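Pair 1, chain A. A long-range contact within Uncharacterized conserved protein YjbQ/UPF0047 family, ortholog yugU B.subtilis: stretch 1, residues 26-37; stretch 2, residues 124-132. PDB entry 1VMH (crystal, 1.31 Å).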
# COMPACT_ATOMS: atom_id res chain seq x y z
N ASP A 26 -11.02 -16.91 10.85
CA ASP A 26 -10.95 -15.51 11.28
C ASP A 26 -9.92 -14.75 10.46
O ASP A 26 -10.20 -13.63 10.07
CB ASP A 26 -10.71 -15.30 12.78
CG ASP A 26 -9.46 -15.96 13.28
OD1 ASP A 26 -9.13 -17.07 12.82
OD2 ASP A 26 -8.82 -15.35 14.17
N ASP A 27 -8.76 -15.35 10.21
CA ASP A 27 -7.83 -14.79 9.23
C ASP A 27 -7.51 -15.80 8.14
O ASP A 27 -7.42 -17.00 8.38
CB ASP A 27 -6.58 -14.16 9.87
CG ASP A 27 -5.76 -15.11 10.69
OD1 ASP A 27 -6.08 -16.32 10.78
OD2 ASP A 27 -4.76 -14.63 11.29
N GLN A 28 -7.32 -15.29 6.92
CA GLN A 28 -7.19 -16.16 5.77
C GLN A 28 -6.64 -15.40 4.56
O GLN A 28 -7.04 -14.25 4.35
CB GLN A 28 -8.56 -16.73 5.41
CG GLN A 28 -8.57 -17.88 4.43
CD GLN A 28 -9.95 -18.38 4.12
OE1 GLN A 28 -10.91 -17.96 4.72
NE2 GLN A 28 -10.05 -19.30 3.16
N PHE A 29 -5.74 -16.01 3.82
CA PHE A 29 -5.31 -15.50 2.52
C PHE A 29 -6.04 -16.33 1.47
O PHE A 29 -5.94 -17.57 1.47
CB PHE A 29 -3.81 -15.64 2.28
CG PHE A 29 -2.98 -14.49 2.76
CD1 PHE A 29 -3.25 -13.83 3.95
CD2 PHE A 29 -1.87 -14.08 2.01
CE1 PHE A 29 -2.43 -12.74 4.36
CE2 PHE A 29 -1.06 -13.07 2.44
CZ PHE A 29 -1.33 -12.40 3.59
N ILE A 30 -6.75 -15.69 0.58
CA ILE A 30 -7.46 -16.36 -0.52
C ILE A 30 -6.84 -15.89 -1.85
O ILE A 30 -6.80 -14.69 -2.15
CB ILE A 30 -8.98 -16.05 -0.50
CG1 ILE A 30 -9.59 -16.54 0.83
CG2 ILE A 30 -9.64 -16.71 -1.70
CD1 ILE A 30 -9.69 -15.47 1.89
N ASP A 31 -6.33 -16.84 -2.64
CA ASP A 31 -5.67 -16.52 -3.91
C ASP A 31 -6.73 -16.24 -4.97
O ASP A 31 -7.43 -17.15 -5.40
CB ASP A 31 -4.81 -17.71 -4.35
CG ASP A 31 -3.97 -17.39 -5.57
OD1 ASP A 31 -4.32 -16.50 -6.34
OD2 ASP A 31 -2.98 -18.11 -5.79
N ILE A 32 -6.85 -14.97 -5.34
CA ILE A 32 -7.83 -14.52 -6.31
C ILE A 32 -7.23 -14.20 -7.66
O ILE A 32 -7.88 -13.59 -8.52
CB ILE A 32 -8.64 -13.32 -5.78
CG1 ILE A 32 -7.73 -12.13 -5.37
CG2 ILE A 32 -9.45 -13.78 -4.57
CD1 ILE A 32 -8.49 -10.84 -5.10
N THR A 33 -6.01 -14.67 -7.92
CA THR A 33 -5.32 -14.38 -9.17
C THR A 33 -6.17 -14.77 -10.38
O THR A 33 -6.29 -13.99 -11.33
CB THR A 33 -3.95 -15.09 -9.26
OG1 THR A 33 -3.19 -14.84 -8.05
CG2 THR A 33 -3.16 -14.63 -10.43
N ASN A 34 -6.80 -15.95 -10.36
CA ASN A 34 -7.57 -16.38 -11.53
C ASN A 34 -8.85 -15.57 -11.73
O ASN A 34 -9.30 -15.41 -12.86
CB ASN A 34 -7.93 -17.86 -11.49
CG ASN A 34 -8.46 -18.35 -12.82
OD1 ASN A 34 -7.75 -18.26 -13.85
ND2 ASN A 34 -9.73 -18.79 -12.85
N LEU A 35 -9.42 -15.03 -10.65
CA LEU A 35 -10.57 -14.14 -10.76
C LEU A 35 -10.14 -12.88 -11.47
O LEU A 35 -10.87 -12.33 -12.31
CB LEU A 35 -11.17 -13.82 -9.39
CG LEU A 35 -11.60 -15.01 -8.53
CD1 LEU A 35 -12.16 -14.51 -7.19
CD2 LEU A 35 -12.57 -15.93 -9.22
N VAL A 36 -8.93 -12.40 -11.17
CA VAL A 36 -8.41 -11.24 -11.88
C VAL A 36 -8.08 -11.57 -13.35
O VAL A 36 -8.43 -10.81 -14.26
CB VAL A 36 -7.21 -10.63 -11.11
CG1 VAL A 36 -6.67 -9.36 -11.72
CG2 VAL A 36 -7.64 -10.39 -9.66
N LYS A 37 -7.48 -12.74 -13.60
CA LYS A 37 -7.20 -13.12 -14.99
C LYS A 37 -8.49 -13.20 -15.79
O LYS A 37 -8.54 -12.79 -16.95
CB LYS A 37 -6.50 -14.47 -15.03
CG LYS A 37 -6.34 -15.05 -16.41
CD LYS A 37 -5.64 -16.37 -16.35
CE LYS A 37 -5.29 -16.89 -17.73
NZ LYS A 37 -6.50 -17.36 -18.39
N GLN A 124 4.21 -15.25 -7.86
CA GLN A 124 3.62 -14.08 -7.34
C GLN A 124 2.13 -14.10 -7.66
O GLN A 124 1.72 -14.10 -8.78
CB GLN A 124 4.32 -12.86 -7.93
CG GLN A 124 3.90 -11.59 -7.29
CD GLN A 124 4.59 -10.38 -7.87
OE1 GLN A 124 4.69 -10.21 -9.11
NE2 GLN A 124 4.99 -9.46 -6.99
N GLY A 125 1.30 -14.08 -6.61
CA GLY A 125 -0.17 -14.11 -6.73
C GLY A 125 -0.84 -13.01 -5.98
O GLY A 125 -0.24 -12.37 -5.14
N ILE A 126 -2.11 -12.79 -6.32
CA ILE A 126 -2.94 -11.72 -5.78
C ILE A 126 -3.86 -12.33 -4.76
O ILE A 126 -4.53 -13.33 -5.06
CB ILE A 126 -3.77 -11.05 -6.86
CG1 ILE A 126 -2.92 -10.52 -8.02
CG2 ILE A 126 -4.58 -9.92 -6.22
CD1 ILE A 126 -3.70 -10.38 -9.32
N TYR A 127 -3.86 -11.80 -3.53
CA TYR A 127 -4.61 -12.33 -2.42
C TYR A 127 -5.59 -11.36 -1.81
O TYR A 127 -5.28 -10.19 -1.59
CB TYR A 127 -3.66 -12.70 -1.31
CG TYR A 127 -2.90 -13.96 -1.51
CD1 TYR A 127 -3.51 -15.18 -1.28
CD2 TYR A 127 -1.58 -13.95 -1.88
CE1 TYR A 127 -2.82 -16.36 -1.43
CE2 TYR A 127 -0.88 -15.13 -2.00
CZ TYR A 127 -1.52 -16.32 -1.78
OH TYR A 127 -0.82 -17.53 -1.88
N PHE A 128 -6.80 -11.83 -1.56
CA PHE A 128 -7.71 -11.21 -0.60
C PHE A 128 -7.27 -11.65 0.80
O PHE A 128 -7.14 -12.85 1.06
CB PHE A 128 -9.12 -11.73 -0.86
CG PHE A 128 -10.18 -11.08 -0.05
CD1 PHE A 128 -10.46 -11.52 1.21
CD2 PHE A 128 -10.93 -10.02 -0.55
CE1 PHE A 128 -11.47 -10.91 1.97
CE2 PHE A 128 -11.93 -9.46 0.20
CZ PHE A 128 -12.18 -9.88 1.45
N THR A 129 -6.99 -10.69 1.71
CA THR A 129 -6.51 -10.96 3.05
C THR A 129 -7.66 -10.70 4.05
O THR A 129 -7.96 -9.55 4.40
CB THR A 129 -5.24 -10.13 3.43
OG1 THR A 129 -5.55 -8.73 3.41
CG2 THR A 129 -4.17 -10.31 2.33
N GLU A 130 -8.29 -11.78 4.50
CA GLU A 130 -9.35 -11.70 5.48
C GLU A 130 -8.75 -11.60 6.85
O GLU A 130 -7.96 -12.46 7.22
CB GLU A 130 -10.23 -12.95 5.37
CG GLU A 130 -11.29 -13.08 6.48
CD GLU A 130 -12.34 -12.01 6.35
OE1 GLU A 130 -12.10 -10.88 6.79
OE2 GLU A 130 -13.43 -12.29 5.81
N PHE A 131 -9.20 -10.61 7.64
CA PHE A 131 -8.84 -10.53 9.05
C PHE A 131 -9.99 -10.63 10.08
O PHE A 131 -9.72 -10.60 11.29
CB PHE A 131 -8.00 -9.29 9.31
CG PHE A 131 -6.72 -9.28 8.50
CD1 PHE A 131 -5.73 -10.23 8.73
CD2 PHE A 131 -6.52 -8.33 7.50
CE1 PHE A 131 -4.54 -10.23 8.00
CE2 PHE A 131 -5.33 -8.32 6.76
CZ PHE A 131 -4.37 -9.26 7.00
N ASP A 132 -11.22 -10.73 9.60
CA ASP A 132 -12.42 -10.88 10.47
C ASP A 132 -13.45 -11.82 9.87
O ASP A 132 -14.63 -11.47 9.77
CB ASP A 132 -13.04 -9.52 10.76
CG ASP A 132 -14.08 -9.58 11.88
OD1 ASP A 132 -13.95 -10.41 12.81
OD2 ASP A 132 -15.02 -8.76 11.82

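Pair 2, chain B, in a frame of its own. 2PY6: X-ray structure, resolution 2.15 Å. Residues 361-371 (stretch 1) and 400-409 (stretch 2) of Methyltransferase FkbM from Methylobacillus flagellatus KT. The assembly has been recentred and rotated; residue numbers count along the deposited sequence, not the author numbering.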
# COMPACT_ATOMS: atom_id res chain seq x y z
N HIS B 361 36.13 -8.85 32.97
CA HIS B 361 35.50 -7.51 32.99
C HIS B 361 34.02 -7.36 33.33
O HIS B 361 33.53 -6.23 33.45
CB HIS B 361 35.76 -6.86 31.65
CG HIS B 361 37.22 -6.77 31.33
ND1 HIS B 361 38.06 -5.94 32.04
CD2 HIS B 361 37.99 -7.42 30.43
CE1 HIS B 361 39.29 -6.08 31.58
NE2 HIS B 361 39.27 -6.98 30.61
N LYS B 362 33.31 -8.48 33.46
CA LYS B 362 31.92 -8.49 33.82
C LYS B 362 31.12 -7.48 33.02
O LYS B 362 30.48 -6.59 33.59
CB LYS B 362 31.75 -8.22 35.31
CG LYS B 362 30.37 -8.60 35.85
CD LYS B 362 30.14 -8.04 37.23
CE LYS B 362 28.72 -8.16 37.67
NZ LYS B 362 28.53 -7.36 38.88
N PRO B 363 31.12 -7.63 31.71
CA PRO B 363 30.29 -6.71 30.97
C PRO B 363 28.80 -7.08 31.16
O PRO B 363 28.48 -8.22 31.54
CB PRO B 363 30.71 -6.94 29.54
CG PRO B 363 31.22 -8.30 29.50
CD PRO B 363 31.74 -8.63 30.85
N LYS B 364 27.93 -6.11 30.91
CA LYS B 364 26.51 -6.39 30.86
C LYS B 364 26.33 -7.36 29.70
O LYS B 364 27.09 -7.32 28.72
CB LYS B 364 25.70 -5.12 30.59
CG LYS B 364 25.75 -4.06 31.63
CD LYS B 364 24.92 -2.81 31.25
CE LYS B 364 25.47 -2.02 30.07
NZ LYS B 364 26.72 -1.39 30.42
N LEU B 365 25.35 -8.25 29.80
CA LEU B 365 25.07 -9.18 28.73
C LEU B 365 23.58 -9.22 28.44
O LEU B 365 22.74 -9.19 29.37
CB LEU B 365 25.49 -10.63 29.09
CG LEU B 365 26.89 -10.91 29.66
CD1 LEU B 365 27.01 -12.34 30.14
CD2 LEU B 365 27.98 -10.62 28.63
N ALA B 366 23.27 -9.33 27.16
CA ALA B 366 21.89 -9.56 26.68
C ALA B 366 22.02 -10.76 25.76
O ALA B 366 22.54 -10.63 24.63
CB ALA B 366 21.35 -8.37 25.98
N ILE B 367 21.57 -11.92 26.24
CA ILE B 367 21.78 -13.20 25.53
C ILE B 367 20.45 -13.80 25.10
O ILE B 367 19.62 -14.13 25.96
CB ILE B 367 22.57 -14.20 26.41
CG1 ILE B 367 23.83 -13.56 27.04
CG2 ILE B 367 23.01 -15.42 25.60
CD1 ILE B 367 24.91 -13.05 26.04
N SER B 368 20.21 -13.90 23.79
CA SER B 368 18.93 -14.41 23.31
C SER B 368 18.82 -15.85 23.80
O SER B 368 19.79 -16.60 23.73
CB SER B 368 18.81 -14.30 21.80
OG SER B 368 19.68 -15.20 21.21
N ALA B 369 17.66 -16.21 24.35
CA ALA B 369 17.51 -17.48 25.07
C ALA B 369 16.47 -18.43 24.54
O ALA B 369 16.13 -19.37 25.23
CB ALA B 369 17.17 -17.15 26.51
N TYR B 370 16.01 -18.21 23.32
CA TYR B 370 14.92 -18.98 22.74
C TYR B 370 15.29 -19.97 21.64
O TYR B 370 14.38 -20.53 21.04
CB TYR B 370 13.90 -18.00 22.15
CG TYR B 370 14.38 -17.30 20.89
CD1 TYR B 370 15.16 -16.16 20.96
CD2 TYR B 370 14.09 -17.82 19.62
CE1 TYR B 370 15.61 -15.52 19.78
CE2 TYR B 370 14.55 -17.22 18.47
CZ TYR B 370 15.30 -16.07 18.55
OH TYR B 370 15.74 -15.46 17.38
N HIS B 371 16.58 -20.20 21.37
CA HIS B 371 17.00 -21.06 20.24
C HIS B 371 16.91 -22.55 20.51
O HIS B 371 16.65 -23.34 19.60
CB HIS B 371 18.41 -20.68 19.72
CG HIS B 371 18.52 -19.24 19.29
ND1 HIS B 371 18.11 -18.80 18.05
CD2 HIS B 371 18.91 -18.13 19.97
CE1 HIS B 371 18.27 -17.49 17.97
NE2 HIS B 371 18.76 -17.06 19.12
N ASP B 400 5.24 -13.55 19.84
CA ASP B 400 5.36 -14.93 19.42
C ASP B 400 6.45 -15.59 20.27
O ASP B 400 6.76 -15.09 21.35
CB ASP B 400 5.62 -14.98 17.90
CG ASP B 400 5.15 -16.29 17.27
OD1 ASP B 400 5.30 -17.35 17.92
OD2 ASP B 400 4.65 -16.28 16.13
N ARG B 401 7.03 -16.69 19.81
CA ARG B 401 8.02 -17.42 20.64
C ARG B 401 9.45 -16.92 20.52
O ARG B 401 10.34 -17.34 21.26
CB ARG B 401 7.88 -18.95 20.44
CG ARG B 401 7.93 -19.48 19.05
CD ARG B 401 7.50 -20.93 18.99
NE ARG B 401 8.46 -21.83 19.61
CZ ARG B 401 8.32 -23.15 19.65
NH1 ARG B 401 7.26 -23.73 19.11
NH2 ARG B 401 9.26 -23.89 20.22
N TRP B 402 9.65 -15.92 19.68
CA TRP B 402 10.98 -15.36 19.46
C TRP B 402 11.31 -14.27 20.48
O TRP B 402 10.44 -13.56 20.97
CB TRP B 402 11.05 -14.72 18.07
CG TRP B 402 10.17 -15.37 17.03
CD1 TRP B 402 9.18 -14.77 16.29
CD2 TRP B 402 10.13 -16.77 16.69
NE1 TRP B 402 8.58 -15.69 15.47
CE2 TRP B 402 9.14 -16.92 15.70
CE3 TRP B 402 10.86 -17.89 17.12
CZ2 TRP B 402 8.85 -18.16 15.13
CZ3 TRP B 402 10.57 -19.11 16.54
CH2 TRP B 402 9.57 -19.24 15.57
N ASP B 403 12.60 -14.16 20.75
CA ASP B 403 13.22 -13.12 21.53
C ASP B 403 12.93 -13.07 23.02
O ASP B 403 12.71 -12.01 23.59
CB ASP B 403 13.07 -11.75 20.85
CG ASP B 403 13.72 -11.71 19.45
OD1 ASP B 403 14.95 -12.02 19.31
OD2 ASP B 403 12.99 -11.33 18.51
N THR B 404 12.96 -14.26 23.61
CA THR B 404 13.07 -14.40 25.03
C THR B 404 14.57 -14.12 25.21
O THR B 404 15.38 -14.67 24.50
CB THR B 404 12.71 -15.84 25.46
OG1 THR B 404 11.37 -16.11 25.07
CG2 THR B 404 12.84 -15.98 26.94
N CYS B 405 14.93 -13.21 26.11
CA CYS B 405 16.29 -12.79 26.28
C CYS B 405 16.71 -12.76 27.73
O CYS B 405 16.02 -12.20 28.56
CB CYS B 405 16.40 -11.37 25.70
SG CYS B 405 18.07 -10.72 25.61
N LEU B 406 17.88 -13.32 28.03
CA LEU B 406 18.47 -13.29 29.36
C LEU B 406 19.29 -12.03 29.48
O LEU B 406 19.93 -11.63 28.52
CB LEU B 406 19.43 -14.45 29.57
CG LEU B 406 18.82 -15.82 29.82
CD1 LEU B 406 19.69 -16.95 29.34
CD2 LEU B 406 18.46 -15.93 31.32
N TYR B 407 19.24 -11.40 30.66
CA TYR B 407 20.06 -10.24 30.98
C TYR B 407 20.92 -10.57 32.18
O TYR B 407 20.44 -11.18 33.14
CB TYR B 407 19.20 -9.04 31.29
CG TYR B 407 18.39 -8.62 30.09
CD1 TYR B 407 18.93 -7.73 29.17
CD2 TYR B 407 17.14 -9.15 29.84
CE1 TYR B 407 18.22 -7.34 28.07
CE2 TYR B 407 16.42 -8.76 28.72
CZ TYR B 407 16.97 -7.87 27.83
OH TYR B 407 16.27 -7.43 26.73
N PHE B 408 22.19 -10.21 32.09
CA PHE B 408 23.16 -10.40 33.16
C PHE B 408 23.80 -9.04 33.39
O PHE B 408 24.29 -8.39 32.44
CB PHE B 408 24.25 -11.38 32.76
CG PHE B 408 23.77 -12.77 32.50
CD1 PHE B 408 23.26 -13.12 31.26
CD2 PHE B 408 23.89 -13.75 33.48
CE1 PHE B 408 22.84 -14.43 31.01
CE2 PHE B 408 23.46 -15.04 33.23
CZ PHE B 408 22.93 -15.37 32.01
N TYR B 409 23.82 -8.62 34.64
CA TYR B 409 24.40 -7.34 34.97
C TYR B 409 24.90 -7.36 36.41
O TYR B 409 24.96 -8.41 37.10
CB TYR B 409 23.32 -6.24 34.79
CG TYR B 409 22.09 -6.51 35.62
CD1 TYR B 409 21.05 -7.32 35.15
CD2 TYR B 409 21.94 -5.96 36.88
CE1 TYR B 409 19.94 -7.59 35.92
CE2 TYR B 409 20.80 -6.22 37.66
CZ TYR B 409 19.82 -7.02 37.17
OH TYR B 409 18.71 -7.26 37.93
OXT TYR B 409 25.20 -6.26 36.90
O HOH W 1 26.11 -8.21 39.77
O HOH W 2 11.07 -21.14 21.34

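Both pairs are two-stranded antiparallel ladders; where the first strand ends, the chain lies beside the N-terminal part of stretch 2, and a helix begins there in pair 1, while a loop or turn continues in pair 2. Fourteen central residues superpose on N, CA and C with an RMSD of 0.6 Å, and the strand axes come within 4.5 Å in each, their directions 146° apart in pair 1 and 156° in pair 2.

The five main-chain hydrogen bonds match position by position. In pair 1, A:Ile30 N gives to A:Phe128 O (2.9 Å) and A:Phe128 N returns to A:Ile30 O (2.9 Å); in pair 2 the equivalent B:Ile367 N gives to B:Leu406 O (2.8 Å), and B:Leu406 N to B:Ile367 O (2.8 Å). A:Gln28 with A:Glu130 corresponds to B:Leu365 with B:Phe408, again doubly bonded. A last bond closes each ladder past the strand end: A:Ile32 N to A:Ile126 O and B:Ala369 N to B:Thr404 O, 2.9 and 2.8 Å. Because these bonds join main-chain atoms, the ladder tolerates very different side chains.

On the face carrying A:Phe29, A:Asp31, A:Tyr127 and A:Thr129, pair 1 fills space with rings. The A:Phe29 and A:Tyr127 rings meet obliquely, with A:Phe29 CB 3.6 Å from A:Tyr127 CD1, while A:Thr129 CG2 lies over a face of the phenylalanine ring, 3.8 Å from its centroid; a small methyl suits that flat surface. In pair 2 the large residue changes place. B:Ala366 falls at the position of A:Phe29 and B:Cys405 at that of A:Tyr127, whereas B:Tyr407 stands where pair 1 has threonine. The alanine methyl touches both neighbours, B:Ala366 CB lying 4.1 Å from B:Cys405 SG and 3.9 Å from B:Tyr407 CE1.

The other face shares an isoleucine, A:Ile30 and B:Ile367, whose branched CB suits a strand. A:Ile30 CD1 reaches A:Phe128 CD1 at 4.1 Å. In pair 2 the phenylalanine sits at the neighbouring pair instead: B:Ile367 CG1 lies 4.2 Å from B:Phe408 CE1, and B:Leu365 CD1 is 3.9 Å from B:Phe408 CB. Pair 1 has the polar A:Gln28 and A:Glu130 here, in contact through their aliphatic CB atoms at 4.1 Å.

Past the strand end the two pairs also part ways. A:Ile32 occupies the N-cap position of a helix, and A:Thr33 OG1 gives a 2.6 Å hydrogen bond to A:Asp31 OD1 while accepting one from A:Ile126 N (2.9 Å). A hydroxyl can do both at once. A:Gly125 CA lies 3.4 Å from A:Thr33 OG1, and an ideal CB on this glycine would sit tight against the same oxygen. Pair 2 places B:Tyr370 at the threonine position and B:Asp403 at the glycine position. The tyrosine ring provides a broad apolar surface: B:Trp402 CA lies over one face, 4.1 Å from the B:Tyr370 ring centroid, and B:Tyr370 CD1 is 3.3 Å from B:Asp403 N. Thus a small hydroxyl joins the helix start to stretch 2 in pair 1, while in pair 2 a large ring lies against B:Trp402 and B:Asp403.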